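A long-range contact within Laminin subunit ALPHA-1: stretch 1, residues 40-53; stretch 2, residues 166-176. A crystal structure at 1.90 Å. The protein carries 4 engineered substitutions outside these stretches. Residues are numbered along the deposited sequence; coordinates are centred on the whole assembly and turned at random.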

# COMPACT_ATOMS: atom_id res chain seq x y z
N ASP A 40 15.08 22.90 20.05
CA ASP A 40 15.83 22.35 21.17
C ASP A 40 14.82 21.38 21.78
O ASP A 40 13.96 21.78 22.56
N VAL A 41 14.90 20.11 21.40
CA VAL A 41 13.94 19.12 21.88
C VAL A 41 14.32 18.38 23.16
O VAL A 41 13.58 17.50 23.60
N ARG A 42 15.45 18.73 23.75
CA ARG A 42 15.91 18.07 24.98
C ARG A 42 14.85 17.99 26.08
O ARG A 42 14.63 16.94 26.68
N LYS A 43 14.18 19.11 26.34
CA LYS A 43 13.17 19.15 27.39
C LYS A 43 11.75 19.30 26.85
O LYS A 43 10.79 19.31 27.61
N ARG A 44 11.62 19.41 25.53
CA ARG A 44 10.29 19.57 24.95
C ARG A 44 10.25 19.20 23.47
O ARG A 44 11.07 19.67 22.68
N LEU A 45 9.29 18.36 23.11
CA LEU A 45 9.11 17.94 21.73
C LEU A 45 7.63 18.00 21.38
O LEU A 45 6.85 17.15 21.81
N GLN A 46 7.24 19.02 20.62
CA GLN A 46 5.85 19.16 20.21
C GLN A 46 5.79 19.12 18.69
O GLN A 46 6.36 19.98 18.02
N VAL A 47 5.10 18.12 18.16
CA VAL A 47 4.98 17.98 16.72
C VAL A 47 3.51 18.07 16.31
O VAL A 47 2.64 17.45 16.92
N GLN A 48 3.25 18.87 15.29
CA GLN A 48 1.89 19.02 14.78
C GLN A 48 1.94 18.81 13.27
O GLN A 48 2.81 19.36 12.59
N LEU A 49 1.02 18.00 12.76
CA LEU A 49 0.97 17.71 11.33
C LEU A 49 -0.45 17.33 10.92
O LEU A 49 -1.30 17.12 11.77
N SER A 50 -0.70 17.27 9.62
CA SER A 50 -2.02 16.88 9.12
C SER A 50 -1.81 15.61 8.31
O SER A 50 -0.83 15.50 7.57
N ILE A 51 -2.72 14.66 8.44
CA ILE A 51 -2.58 13.40 7.73
C ILE A 51 -3.90 12.89 7.16
O ILE A 51 -4.97 13.16 7.70
N ARG A 52 -3.80 12.16 6.06
CA ARG A 52 -4.96 11.58 5.38
C ARG A 52 -4.54 10.18 4.92
O ARG A 52 -3.56 10.04 4.19
N THR A 53 -5.30 9.16 5.32
CA THR A 53 -4.93 7.79 4.97
C THR A 53 -6.06 6.75 5.06
O THR A 53 -7.08 6.97 5.71
N PRO A 166 1.38 4.50 4.25
CA PRO A 166 0.72 4.81 2.98
C PRO A 166 -0.26 5.95 3.26
O PRO A 166 -1.43 5.71 3.55
N ALA A 167 0.23 7.18 3.19
CA ALA A 167 -0.63 8.33 3.47
C ALA A 167 -0.05 9.62 2.90
O ALA A 167 1.12 9.69 2.55
N CYS A 168 -0.91 10.64 2.84
CA CYS A 168 -0.52 11.96 2.37
C CYS A 168 -0.29 12.79 3.62
O CYS A 168 -1.10 12.77 4.55
N ILE A 169 0.81 13.53 3.65
CA ILE A 169 1.11 14.37 4.80
C ILE A 169 1.31 15.81 4.35
O ILE A 169 2.03 16.07 3.39
N GLY A 170 0.64 16.73 5.03
CA GLY A 170 0.77 18.13 4.68
C GLY A 170 1.94 18.76 5.41
O GLY A 170 3.01 18.16 5.53
N GLU A 171 1.72 19.97 5.91
CA GLU A 171 2.77 20.69 6.62
C GLU A 171 3.00 20.09 8.02
O GLU A 171 2.11 19.48 8.60
N ILE A 172 4.21 20.27 8.54
CA ILE A 172 4.55 19.76 9.86
C ILE A 172 5.34 20.81 10.65
O ILE A 172 6.21 21.49 10.10
N MET A 173 5.01 20.94 11.93
CA MET A 173 5.66 21.89 12.81
C MET A 173 6.33 21.19 13.98
O MET A 173 5.80 20.21 14.50
N VAL A 174 7.48 21.70 14.40
CA VAL A 174 8.20 21.16 15.54
C VAL A 174 8.47 22.35 16.47
O VAL A 174 9.09 23.33 16.05
N ASN A 175 7.99 22.27 17.71
CA ASN A 175 8.16 23.36 18.67
C ASN A 175 7.82 24.74 18.09
O ASN A 175 8.61 25.69 18.20
N GLY A 176 6.66 24.83 17.45
CA GLY A 176 6.21 26.10 16.89
C GLY A 176 6.77 26.54 15.55
O GLY A 176 6.33 27.56 15.01

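The strongest side-chain polar contacts lie at the two ends of an antiparallel strand pair whose axes run at 174° and approach to 4.7 Å. At one end N175, with chi1 m (-68°) and chi2 11°, works as a backbone mimic. Its OD1 accepts from Q46 N at 2.9 Å (N-H...O angle 167°), and its ND2 donates to R44 O at 3.1 Å (163°). Because N175 N also donates to Q46 O at 2.8 Å (163°), one residue engages three backbone atoms of the facing strand, consistent with the 120 Å² it has covered there. The guanidinium of R44 (chi1 t, chi2 t, chi3 p) lies with one face over the amide, R44 NH1 coming to 3.1 Å from N175 CG; NH1 makes no hydrogen bond to that amide.

At the other end T53, chi1 t, donates from OG1 to P166 O at 2.8 Å. Between these ends the backbone ladder fixes the register: Q48 N to M173 O at 3.0 Å and M173 N to Q48 O at 2.8 Å, then R52 N to C168 O at 3.2 Å and C168 N to R52 O at 3.0 Å. The ladder is interrupted around S50, where G170 N still reaches S50 O at 3.2 Å but S50 N is buried without a partner, its distance to E171 O being 3.7 Å. G170 suits this site: an ideal CB would fall 2.6 Å from S50 OG, a clash, with S50 at chi1 p.

Two waters border the asparagine. Water 1 accepts from N175 ND2 at 3.2 Å and, weakly, from D40 N at 3.4 Å; water 2 donates to Q46 O at 3.2 Å and accepts from G176 N at 2.9 Å.

V47, L49, I51, I169, I172 and V174 share one face of the sheet and are all buried. The tightest apolar approach is V47 CG1 to I172 CD1 at 3.7 Å, reached with V47 at chi1 t and I172 extended (t, t). L49 (p, p) meets I172 through CB to CB at 4.1 Å. I51 (t, t) sets CG1 4.0 Å from A167 CB and 4.4 Å from I169 CG1, with I169 in m, t. V174, also t, is approached by L45 CD1 at 4.4 Å from its CG1.

Q48, M173, R52 and C168 occupy the opposite face. Q48 and M173 (m, t, p) pair at CB to CB 4.4 Å. R52 NH1 lies 4.4 Å from C168 CB, the guanidinium oblique to it, while C168, chi1 t, is covalently bonded to a group elsewhere in the structure.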

# COMPACT_ATOMS: atom_id res chain seq x y z
CB ASP A 40 16.19 23.41 22.21
CG ASP A 40 17.08 22.86 23.32
OD1 ASP A 40 17.09 21.63 23.51
OD2 ASP A 40 17.75 23.66 24.00
CB VAL A 41 13.66 18.07 20.79
CG1 VAL A 41 13.24 18.78 19.50
CG2 VAL A 41 14.90 17.22 20.55
CB ARG A 42 17.16 18.76 25.52
CG ARG A 42 18.40 18.55 24.66
CD ARG A 42 19.57 19.35 25.19
NE ARG A 42 19.35 20.79 25.04
CZ ARG A 42 20.19 21.73 25.46
NH1 ARG A 42 21.33 21.37 26.05
NH2 ARG A 42 19.91 23.01 25.28
CB LYS A 43 13.46 20.31 28.35
CG LYS A 43 14.64 20.07 29.29
CD LYS A 43 14.29 19.01 30.32
CE LYS A 43 15.43 18.78 31.30
NZ LYS A 43 15.76 20.01 32.06
CB ARG A 44 9.82 21.01 25.15
CG ARG A 44 8.48 21.35 24.52
CD ARG A 44 8.00 22.72 24.97
NE ARG A 44 8.93 23.79 24.59
CZ ARG A 44 9.09 24.23 23.35
NH1 ARG A 44 8.40 23.69 22.35
NH2 ARG A 44 9.95 25.21 23.09
CB LEU A 45 9.63 16.51 21.51
CG LEU A 45 9.40 15.90 20.12
CD1 LEU A 45 10.22 16.65 19.08
CD2 LEU A 45 9.76 14.42 20.13
CB GLN A 46 5.24 20.47 20.69
CG GLN A 46 3.80 20.67 20.18
CD GLN A 46 3.24 22.06 20.46
OE1 GLN A 46 3.00 22.43 21.61
NE2 GLN A 46 3.03 22.83 19.39
CB VAL A 47 5.54 16.63 16.24
CG1 VAL A 47 5.42 16.52 14.72
CG2 VAL A 47 6.99 16.48 16.68
CB GLN A 48 1.35 20.42 15.10
CG GLN A 48 -0.14 20.57 14.87
CD GLN A 48 -0.64 21.95 15.25
OE1 GLN A 48 -0.34 22.46 16.33
NE2 GLN A 48 -1.43 22.56 14.36
CB LEU A 49 1.94 16.57 11.00
CG LEU A 49 1.78 15.23 11.72
CD1 LEU A 49 0.73 14.38 11.01
CD2 LEU A 49 3.11 14.49 11.75
CB SER A 50 -2.63 17.99 8.25
OG SER A 50 -1.81 18.26 7.12
CB ILE A 51 -1.96 12.34 8.68
CG1 ILE A 51 -1.59 11.08 7.90
CG2 ILE A 51 -2.93 12.04 9.81
CD1 ILE A 51 -0.68 10.14 8.69
CB ARG A 52 -5.34 12.43 4.17
CG ARG A 52 -6.49 11.87 3.38
CD ARG A 52 -6.10 11.79 1.92
NE ARG A 52 -6.60 12.91 1.17
CZ ARG A 52 -6.25 13.19 -0.08
NH1 ARG A 52 -5.37 12.43 -0.72
NH2 ARG A 52 -6.78 14.24 -0.69
CB THR A 53 -3.79 7.33 5.90
OG1 THR A 53 -3.38 6.00 5.57
CG2 THR A 53 -4.26 7.36 7.36
CB PRO A 166 -0.02 3.51 2.63
CG PRO A 166 0.70 2.46 3.43
CD PRO A 166 0.96 3.16 4.73
CB ALA A 167 -0.81 8.49 4.98
CB CYS A 168 -1.65 12.59 1.55
SG CYS A 168 -1.20 14.24 0.91
CB ILE A 169 2.37 13.89 5.53
CG1 ILE A 169 2.18 12.45 6.03
CG2 ILE A 169 2.65 14.79 6.73
CD1 ILE A 169 3.40 11.88 6.75
CB GLU A 171 2.39 22.17 6.76
CG GLU A 171 2.13 22.90 5.43
CD GLU A 171 3.30 22.80 4.46
OE1 GLU A 171 4.46 22.75 4.92
OE2 GLU A 171 3.05 22.78 3.23
CB ILE A 172 5.36 18.44 9.77
CG1 ILE A 172 5.82 18.00 11.16
CG2 ILE A 172 6.53 18.61 8.81
CD1 ILE A 172 6.58 16.66 11.18
CB MET A 173 4.64 22.87 13.38
CG MET A 173 3.92 23.72 12.37
SD MET A 173 2.67 24.69 13.24
CE MET A 173 3.65 25.37 14.58
CB VAL A 174 9.54 20.51 15.12
CG1 VAL A 174 10.32 20.09 16.36
CG2 VAL A 174 9.28 19.29 14.25
CB ASN A 175 9.60 23.35 19.23
CG ASN A 175 9.87 22.14 20.11
OD1 ASN A 175 9.07 21.20 20.14
ND2 ASN A 175 11.00 22.15 20.82
O HOH W 1 12.60 24.93 21.10
O HOH W 2 4.89 22.63 17.00